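Local coordinates for botulinum neurotoxin type C1 (Clostridium botulinum, PDB 3R4S), which is a zinc-protease neurotoxin whose entry into cells depends on two gangliosides, bound by the heavy-chain receptor-binding region modelled here, at residues G304-F310 and I354-P360; A318-K324 and A340-Q346. Residues are numbered along the deposited sequence.

Contact 1: residues G304-F310 and I354-P360; sequences GGDILYF and IIFQIQP. With SIA (N-acetyl-alpha-neuraminic acid), chain D.
Strands 307-310 and 356-360 run antiparallel in the beta-trefoil receptor-binding domain, strongly splayed, their axes 4.8 Å apart at closest and 108° between directions. Ile307 faces Gln357 as a non-hydrogen-bonded pair (CA-CA 4.5 Å); Leu308 and Phe356 form the hydrogen-bonded pair, with Leu308 N to Phe356 O and Phe356 N to Leu308 O both 2.8 Å. Ahead of strand 307-310, loop bonds join Ile358 N to Asp306 O (3.2 Å) and Gly305 N to Ile358 O (2.8 Å), while Gln357 NE2 reaches Gly305 O at 3.0 Å. Gly305, at phi 95°, psi -14°, turns the chain where a CB would jam; a CB on Gly304 would hit Pro360 CD. At the other end the strands part, and a water bridges Phe310 N and Ile354 O, 2.8 Å from each. Apolar contacts line both faces: Ile307 CG2 to Ile355 CG2 (3.4 Å) on one, Leu308 CD2 to Ile358 CG2 (3.7 Å) and the oblique Phe310-Phe356 ring pair (centroids 6.0 Å) on the other. Tyr309 (chi1 p) lays CG 3.6 Å from Ile354 CD1 and donates its OH to sialic acid O1A at 2.7 Å. A largely apolar pair, held mostly by backbone bonds, thus presents one phenol hydroxyl to the sugar's carboxylate.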
loop_
_atom_site.group_PDB
_atom_site.type_symbol
_atom_site.label_atom_id
_atom_site.label_comp_id
_atom_site.label_asym_id
_atom_site.label_seq_id
_atom_site.Cartn_x
_atom_site.Cartn_y
_atom_site.Cartn_z
ATOM N N GLY A 304 2.285 -13.656 8.659
ATOM C CA GLY A 304 1.886 -14.846 7.927
ATOM C C GLY A 304 2.137 -16.087 8.758
ATOM O O GLY A 304 3.187 -16.219 9.376
ATOM N N GLY A 305 1.167 -16.992 8.790
ATOM C CA GLY A 305 1.287 -18.180 9.614
ATOM C C GLY A 305 0.643 -18.033 10.982
ATOM O O GLY A 305 0.456 -19.023 11.687
ATOM N N ASP A 306 0.317 -16.801 11.372
ATOM C CA ASP A 306 -0.359 -16.563 12.649
ATOM C C ASP A 306 -1.726 -17.248 12.655
ATOM O O ASP A 306 -2.390 -17.316 11.621
ATOM C CB ASP A 306 -0.518 -15.061 12.924
ATOM C CG ASP A 306 0.763 -14.420 13.441
ATOM O OD1 ASP A 306 1.790 -15.132 13.509
ATOM O OD2 ASP A 306 0.749 -13.208 13.775
ATOM N N ILE A 307 -2.114 -17.785 13.812
ATOM C CA ILE A 307 -3.432 -18.379 14.017
ATOM C C ILE A 307 -4.257 -17.331 14.744
ATOM O O ILE A 307 -3.777 -16.705 15.690
ATOM C CB ILE A 307 -3.366 -19.633 14.910
ATOM C CG1 ILE A 307 -2.295 -20.607 14.412
ATOM C CG2 ILE A 307 -4.749 -20.309 15.010
ATOM C CD1 ILE A 307 -2.487 -21.046 12.998
ATOM N N LEU A 308 -5.496 -17.134 14.314
ATOM C CA LEU A 308 -6.256 -16.002 14.813
ATOM C C LEU A 308 -7.753 -16.216 14.628
ATOM O O LEU A 308 -8.182 -17.235 14.077
ATOM C CB LEU A 308 -5.769 -14.709 14.122
ATOM C CG LEU A 308 -5.711 -14.725 12.588
ATOM C CD1 LEU A 308 -7.111 -14.627 11.999
ATOM C CD2 LEU A 308 -4.837 -13.605 12.019
ATOM N N TYR A 309 -8.551 -15.268 15.112
ATOM C CA TYR A 309 -9.989 -15.285 14.858
ATOM C C TYR A 309 -10.457 -13.846 14.735
ATOM O O TYR A 309 -9.677 -12.922 14.962
ATOM C CB TYR A 309 -10.751 -16.034 15.965
ATOM C CG TYR A 309 -10.663 -15.384 17.333
ATOM C CD1 TYR A 309 -11.625 -14.473 17.758
ATOM C CD2 TYR A 309 -9.619 -15.687 18.202
ATOM C CE1 TYR A 309 -11.554 -13.884 19.022
ATOM C CE2 TYR A 309 -9.533 -15.104 19.464
ATOM C CZ TYR A 309 -10.503 -14.202 19.870
ATOM O OH TYR A 309 -10.412 -13.609 21.121
ATOM N N PHE A 310 -11.717 -13.647 14.363
ATOM C CA PHE A 310 -12.233 -12.301 14.123
ATOM C C PHE A 310 -13.453 -11.987 14.998
ATOM O O PHE A 310 -14.367 -12.804 15.101
ATOM C CB PHE A 310 -12.631 -12.152 12.647
ATOM C CG PHE A 310 -11.500 -12.404 11.673
ATOM C CD1 PHE A 310 -10.617 -11.387 11.328
ATOM C CD2 PHE A 310 -11.337 -13.656 11.084
ATOM C CE1 PHE A 310 -9.571 -11.618 10.423
ATOM C CE2 PHE A 310 -10.309 -13.895 10.172
ATOM C CZ PHE A 310 -9.418 -12.874 9.847
ATOM N N ILE A 354 -14.173 -20.993 14.788
ATOM C CA ILE A 354 -13.827 -19.580 14.580
ATOM C C ILE A 354 -12.358 -19.380 14.209
ATOM O O ILE A 354 -11.928 -18.249 13.952
ATOM C CB ILE A 354 -14.109 -18.703 15.809
ATOM C CG1 ILE A 354 -13.043 -18.944 16.884
ATOM C CG2 ILE A 354 -15.551 -18.910 16.318
ATOM C CD1 ILE A 354 -13.110 -17.959 18.024
ATOM N N ILE A 355 -11.598 -20.469 14.161
ATOM C CA ILE A 355 -10.143 -20.371 14.011
ATOM C C ILE A 355 -9.666 -20.291 12.555
ATOM O O ILE A 355 -10.049 -21.113 11.716
ATOM C CB ILE A 355 -9.423 -21.526 14.753
ATOM C CG1 ILE A 355 -9.837 -21.547 16.231
ATOM C CG2 ILE A 355 -7.903 -21.394 14.627
ATOM C CD1 ILE A 355 -9.207 -22.684 17.017
ATOM N N PHE A 356 -8.845 -19.282 12.265
ATOM C CA PHE A 356 -8.274 -19.097 10.928
ATOM C C PHE A 356 -6.753 -18.901 10.969
ATOM O O PHE A 356 -6.172 -18.603 12.033
ATOM C CB PHE A 356 -8.938 -17.915 10.214
ATOM C CG PHE A 356 -10.403 -18.126 9.941
ATOM C CD1 PHE A 356 -10.817 -18.759 8.780
ATOM C CD2 PHE A 356 -11.364 -17.718 10.864
ATOM C CE1 PHE A 356 -12.165 -18.973 8.524
ATOM C CE2 PHE A 356 -12.710 -17.926 10.619
ATOM C CZ PHE A 356 -13.117 -18.556 9.448
ATOM N N GLN A 357 -6.111 -19.091 9.815
ATOM C CA GLN A 357 -4.681 -18.791 9.665
ATOM C C GLN A 357 -4.505 -17.820 8.507
ATOM O O GLN A 357 -5.105 -18.005 7.446
ATOM C CB GLN A 357 -3.873 -20.060 9.396
ATOM C CG GLN A 357 -2.356 -19.807 9.271
ATOM C CD GLN A 357 -1.537 -21.091 9.118
ATOM O OE1 GLN A 357 -1.678 -21.813 8.134
ATOM N NE2 GLN A 357 -0.654 -21.357 10.082
ATOM N N ILE A 358 -3.693 -16.784 8.713
ATOM C CA ILE A 358 -3.519 -15.730 7.712
ATOM C C ILE A 358 -2.181 -15.823 6.967
ATOM O O ILE A 358 -1.197 -16.311 7.511
ATOM C CB ILE A 358 -3.704 -14.319 8.322
ATOM C CG1 ILE A 358 -3.978 -13.300 7.217
ATOM C CG2 ILE A 358 -2.482 -13.929 9.185
ATOM C CD1 ILE A 358 -4.638 -12.019 7.716
ATOM N N GLN A 359 -2.178 -15.380 5.710
ATOM C CA GLN A 359 -0.957 -15.256 4.916
ATOM C C GLN A 359 -1.057 -13.960 4.124
ATOM O O GLN A 359 -2.143 -13.604 3.658
ATOM C CB GLN A 359 -0.802 -16.434 3.939
ATOM C CG GLN A 359 -0.701 -17.815 4.612
ATOM C CD GLN A 359 0.621 -18.010 5.335
ATOM O OE1 GLN A 359 1.508 -17.175 5.232
ATOM N NE2 GLN A 359 0.758 -19.114 6.068
ATOM N N PRO A 360 0.071 -13.246 3.967
ATOM C CA PRO A 360 0.070 -12.005 3.190
ATOM C C PRO A 360 -0.162 -12.321 1.724
ATOM O O PRO A 360 0.220 -13.397 1.281
ATOM C CB PRO A 360 1.500 -11.462 3.384
ATOM C CG PRO A 360 2.326 -12.683 3.640
ATOM C CD PRO A 360 1.423 -13.607 4.439
HETATM C C1 SIA D . -12.283 -11.161 22.707
HETATM C C2 SIA D . -11.825 -11.931 23.926
HETATM C C3 SIA D . -12.296 -11.267 25.221
HETATM C C4 SIA D . -13.762 -11.509 25.535
HETATM C C5 SIA D . -14.100 -12.980 25.382
HETATM C C6 SIA D . -13.701 -13.433 23.982
HETATM C C7 SIA D . -14.057 -14.887 23.688
HETATM C C8 SIA D . -13.601 -15.267 22.281
HETATM C C9 SIA D . -14.182 -16.615 21.866
HETATM C C10 SIA D . -16.174 -13.790 26.328
HETATM C C11 SIA D . -17.679 -13.777 26.282
HETATM N N5 SIA D . -15.551 -13.032 25.422
HETATM O O1A SIA D . -12.350 -11.780 21.612
HETATM O O1B SIA D . -12.565 -9.943 22.817
HETATM O O2 SIA D . -10.393 -11.958 23.903
HETATM O O4 SIA D . -14.034 -11.109 26.882
HETATM O O6 SIA D . -12.290 -13.277 23.816
HETATM O O7 SIA D . -13.392 -15.738 24.632
HETATM O O8 SIA D . -13.991 -14.250 21.338
HETATM O O9 SIA D . -15.571 -16.418 21.588
HETATM O O10 SIA D . -15.553 -14.457 27.144
HETATM O O HOH W 1 -13.260 -15.859 13.568
#

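Contact 2: residues A318-K324 and A340-Q346; sequences AYNLFMK and AIGLREQ. With SIA (N-acetyl-alpha-neuraminic acid), chain D.
The sialic acid site occupied by SIA takes two of its residues, Asn320 and Gln346, from the end of this two-stranded antiparallel ladder. Asn320 (chi1 m) receives a very short hydrogen bond from SIA O9 at OD1 (2.4 Å) and donates from ND2 to SIA O8 (3.0 Å); Gln346, extended after chi1 m, accepts a hydrogen bond from SIA N5 at OE1 (2.8 Å). A water lies 2.8 Å from Asn320 OD1 and 3.2 Å from Glu345 O.

Strands 318-323 and 340-345 approach to 4.5 Å with 138° between their directions. Non-hydrogen-bonded pairs Tyr319-Glu345, Leu321-Leu343 and Met323-Ile341 (CA-CA 4.6 to 4.7 Å) enclose the hydrogen-bonded pairs Asn320-Arg344 and Phe322-Gly342. Asn320 N meets Arg344 O at 2.8 Å and Arg344 N meets Asn320 O at 3.0 Å; Phe322 N to Gly342 O and Gly342 N to Phe322 O are both 2.9 Å, as is Lys324 N to Ala340 O.

Within the beta-trefoil, the face bearing Leu321, Leu343 and Ile341 packs inward, against Ile271 and Val408 among others: Leu321 CD1 lies 3.5 Å from Leu343 CD2, and Leu321 CB 3.9 Å from Ile341 CG2. On the reverse, Phe322 (chi1 p) swings its ring across the partner strand beneath Arg344, whose CB sits 4.0 Å from the ring centroid in a CH-pi contact; the Arg344 guanidinium bonds to Asn353. Gly342 lies bare beside that ring, where a CB would strike Lys324 CE. Glu345 points away and salt-bridges Arg269, a residue of the second sialic acid pocket, whose ligand also touches Tyr319.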
loop_
_atom_site.group_PDB
_atom_site.type_symbol
_atom_site.label_atom_id
_atom_site.label_comp_id
_atom_site.label_asym_id
_atom_site.label_seq_id
_atom_site.Cartn_x
_atom_site.Cartn_y
_atom_site.Cartn_z
ATOM N N ALA A 318 -20.981 -8.510 21.066
ATOM C CA ALA A 318 -19.763 -8.925 20.367
ATOM C C ALA A 318 -19.852 -10.372 19.888
ATOM O O ALA A 318 -20.119 -11.283 20.674
ATOM C CB ALA A 318 -18.536 -8.725 21.258
ATOM N N TYR A 319 -19.630 -10.571 18.591
ATOM C CA TYR A 319 -19.657 -11.899 17.985
ATOM C C TYR A 319 -18.275 -12.357 17.499
ATOM O O TYR A 319 -17.335 -11.572 17.441
ATOM C CB TYR A 319 -20.585 -11.890 16.777
ATOM C CG TYR A 319 -22.011 -11.463 17.051
ATOM C CD1 TYR A 319 -23.005 -12.405 17.297
ATOM C CD2 TYR A 319 -22.368 -10.122 17.033
ATOM C CE1 TYR A 319 -24.317 -12.019 17.532
ATOM C CE2 TYR A 319 -23.672 -9.725 17.265
ATOM C CZ TYR A 319 -24.643 -10.678 17.514
ATOM O OH TYR A 319 -25.940 -10.286 17.745
ATOM N N ASN A 320 -18.176 -13.635 17.146
ATOM C CA ASN A 320 -17.049 -14.161 16.386
ATOM C C ASN A 320 -17.555 -14.491 14.993
ATOM O O ASN A 320 -18.670 -14.994 14.838
ATOM C CB ASN A 320 -16.533 -15.472 16.990
ATOM C CG ASN A 320 -15.992 -15.310 18.396
ATOM O OD1 ASN A 320 -16.299 -16.108 19.282
ATOM N ND2 ASN A 320 -15.166 -14.290 18.605
ATOM N N LEU A 321 -16.742 -14.240 13.977
ATOM C CA LEU A 321 -17.002 -14.851 12.685
ATOM C C LEU A 321 -16.765 -16.340 12.879
ATOM O O LEU A 321 -15.893 -16.741 13.658
ATOM C CB LEU A 321 -16.058 -14.292 11.613
ATOM C CG LEU A 321 -16.475 -13.003 10.911
ATOM C CD1 LEU A 321 -16.594 -11.842 11.894
ATOM C CD2 LEU A 321 -15.483 -12.673 9.805
ATOM N N PHE A 322 -17.545 -17.168 12.198
ATOM C CA PHE A 322 -17.346 -18.606 12.313
ATOM C C PHE A 322 -17.790 -19.313 11.052
ATOM O O PHE A 322 -18.636 -18.815 10.310
ATOM C CB PHE A 322 -18.057 -19.192 13.556
ATOM C CG PHE A 322 -19.544 -19.474 13.363
ATOM C CD1 PHE A 322 -20.448 -18.435 13.191
ATOM C CD2 PHE A 322 -20.026 -20.778 13.395
ATOM C CE1 PHE A 322 -21.807 -18.690 13.020
ATOM C CE2 PHE A 322 -21.384 -21.046 13.235
ATOM C CZ PHE A 322 -22.276 -20.005 13.048
ATOM N N MET A 323 -17.199 -20.473 10.801
ATOM C CA MET A 323 -17.595 -21.268 9.658
ATOM C C MET A 323 -18.814 -22.094 10.044
ATOM O O MET A 323 -18.738 -22.958 10.914
ATOM C CB MET A 323 -16.460 -22.177 9.207
ATOM C CG MET A 323 -16.731 -22.818 7.856
ATOM S SD MET A 323 -15.527 -24.074 7.385
ATOM C CE MET A 323 -15.835 -25.354 8.595
ATOM N N LYS A 324 -19.939 -21.807 9.408
ATOM C CA LYS A 324 -21.162 -22.552 9.673
ATOM C C LYS A 324 -21.033 -23.944 9.088
ATOM O O LYS A 324 -20.164 -24.197 8.256
ATOM C CB LYS A 324 -22.358 -21.886 9.011
ATOM C CG LYS A 324 -22.892 -20.626 9.656
ATOM C CD LYS A 324 -24.226 -20.301 8.973
ATOM C CE LYS A 324 -24.840 -18.991 9.406
ATOM N NZ LYS A 324 -25.918 -18.619 8.435
ATOM N N ALA A 340 -20.908 -21.165 4.614
ATOM C CA ALA A 340 -21.036 -19.748 4.896
ATOM C C ALA A 340 -20.209 -19.376 6.121
ATOM O O ALA A 340 -20.070 -20.176 7.047
ATOM C CB ALA A 340 -22.520 -19.374 5.107
ATOM N N ILE A 341 -19.654 -18.165 6.114
ATOM C CA ILE A 341 -19.113 -17.573 7.330
ATOM C C ILE A 341 -20.185 -16.675 7.931
ATOM O O ILE A 341 -20.728 -15.798 7.261
ATOM C CB ILE A 341 -17.829 -16.759 7.064
ATOM C CG1 ILE A 341 -16.709 -17.687 6.564
ATOM C CG2 ILE A 341 -17.411 -16.018 8.329
ATOM C CD1 ILE A 341 -15.439 -16.969 6.095
ATOM N N GLY A 342 -20.521 -16.919 9.187
ATOM C CA GLY A 342 -21.537 -16.121 9.840
ATOM C C GLY A 342 -21.046 -15.643 11.181
ATOM O O GLY A 342 -19.831 -15.606 11.429
ATOM N N LEU A 343 -21.975 -15.255 12.047
ATOM C CA LEU A 343 -21.620 -14.710 13.351
ATOM C C LEU A 343 -22.255 -15.494 14.493
ATOM O O LEU A 343 -23.438 -15.828 14.452
ATOM C CB LEU A 343 -22.022 -13.236 13.442
ATOM C CG LEU A 343 -21.467 -12.313 12.354
ATOM C CD1 LEU A 343 -22.334 -11.072 12.209
ATOM C CD2 LEU A 343 -20.025 -11.933 12.657
ATOM N N ARG A 344 -21.454 -15.780 15.513
ATOM C CA ARG A 344 -21.929 -16.487 16.694
ATOM C C ARG A 344 -21.473 -15.771 17.957
ATOM O O ARG A 344 -20.425 -15.122 17.986
ATOM C CB ARG A 344 -21.414 -17.921 16.713
ATOM C CG ARG A 344 -19.900 -18.006 16.806
ATOM C CD ARG A 344 -19.431 -19.429 17.045
ATOM N NE ARG A 344 -19.872 -19.932 18.343
ATOM C CZ ARG A 344 -19.557 -21.131 18.822
ATOM N NH1 ARG A 344 -18.795 -21.955 18.109
ATOM N NH2 ARG A 344 -19.997 -21.509 20.015
ATOM N N GLU A 345 -22.270 -15.904 19.010
ATOM C CA GLU A 345 -21.949 -15.296 20.287
ATOM C C GLU A 345 -20.632 -15.821 20.809
ATOM O O GLU A 345 -20.343 -17.012 20.703
ATOM C CB GLU A 345 -23.055 -15.585 21.307
ATOM C CG GLU A 345 -24.344 -14.837 21.044
ATOM C CD GLU A 345 -25.393 -15.133 22.094
ATOM O OE1 GLU A 345 -25.021 -15.302 23.276
ATOM O OE2 GLU A 345 -26.586 -15.203 21.734
ATOM N N GLN A 346 -19.842 -14.924 21.386
ATOM C CA GLN A 346 -18.567 -15.301 21.977
ATOM C C GLN A 346 -18.782 -16.260 23.136
ATOM O O GLN A 346 -19.822 -16.230 23.788
ATOM C CB GLN A 346 -17.820 -14.062 22.460
ATOM C CG GLN A 346 -17.437 -13.113 21.347
ATOM C CD GLN A 346 -16.592 -11.961 21.840
ATOM O OE1 GLN A 346 -16.442 -11.765 23.047
ATOM N NE2 GLN A 346 -16.034 -11.188 20.911
HETATM C C1 SIA D . -12.283 -11.161 22.707
HETATM C C2 SIA D . -11.825 -11.931 23.926
HETATM C C3 SIA D . -12.296 -11.267 25.221
HETATM C C4 SIA D . -13.762 -11.509 25.535
HETATM C C5 SIA D . -14.100 -12.980 25.382
HETATM C C6 SIA D . -13.701 -13.433 23.982
HETATM C C7 SIA D . -14.057 -14.887 23.688
HETATM C C8 SIA D . -13.601 -15.267 22.281
HETATM C C9 SIA D . -14.182 -16.615 21.866
HETATM C C10 SIA D . -16.174 -13.790 26.328
HETATM C C11 SIA D . -17.679 -13.777 26.282
HETATM N N5 SIA D . -15.551 -13.032 25.422
HETATM O O1A SIA D . -12.350 -11.780 21.612
HETATM O O1B SIA D . -12.565 -9.943 22.817
HETATM O O2 SIA D . -10.393 -11.958 23.903
HETATM O O4 SIA D . -14.034 -11.109 26.882
HETATM O O6 SIA D . -12.290 -13.277 23.816
HETATM O O7 SIA D . -13.392 -15.738 24.632
HETATM O O8 SIA D . -13.991 -14.250 21.338
HETATM O O9 SIA D . -15.571 -16.418 21.588
HETATM O O10 SIA D . -15.553 -14.457 27.144
HETATM O O HOH W 2 -17.757 -18.527 19.621
#

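How the contacts relate
Contacts 1 and 2 sit in one antiparallel sheet, their centres about 15 Å apart, and the ladder of contact 2 is nested in the chain between the two segments of contact 1. They meet through neighbouring strands 307-314 and 317-323: Phe310 O lies 3.0 Å from Leu321 N, a probable hydrogen bond, and Ile354 CG2 packs 3.6 Å from Asn320 CB. Both reach the same sialic acid, contact 1 at its carboxylate and contact 2 at its glycerol tail and amide nitrogen, with Tyr309 CD1 only 3.6 Å from Asn320 ND2 between them. Thr347 O supplies another hydrogen bond to this sugar. Contact 2 has residues in both sialic acid sites, contact 1 in the SIA site alone.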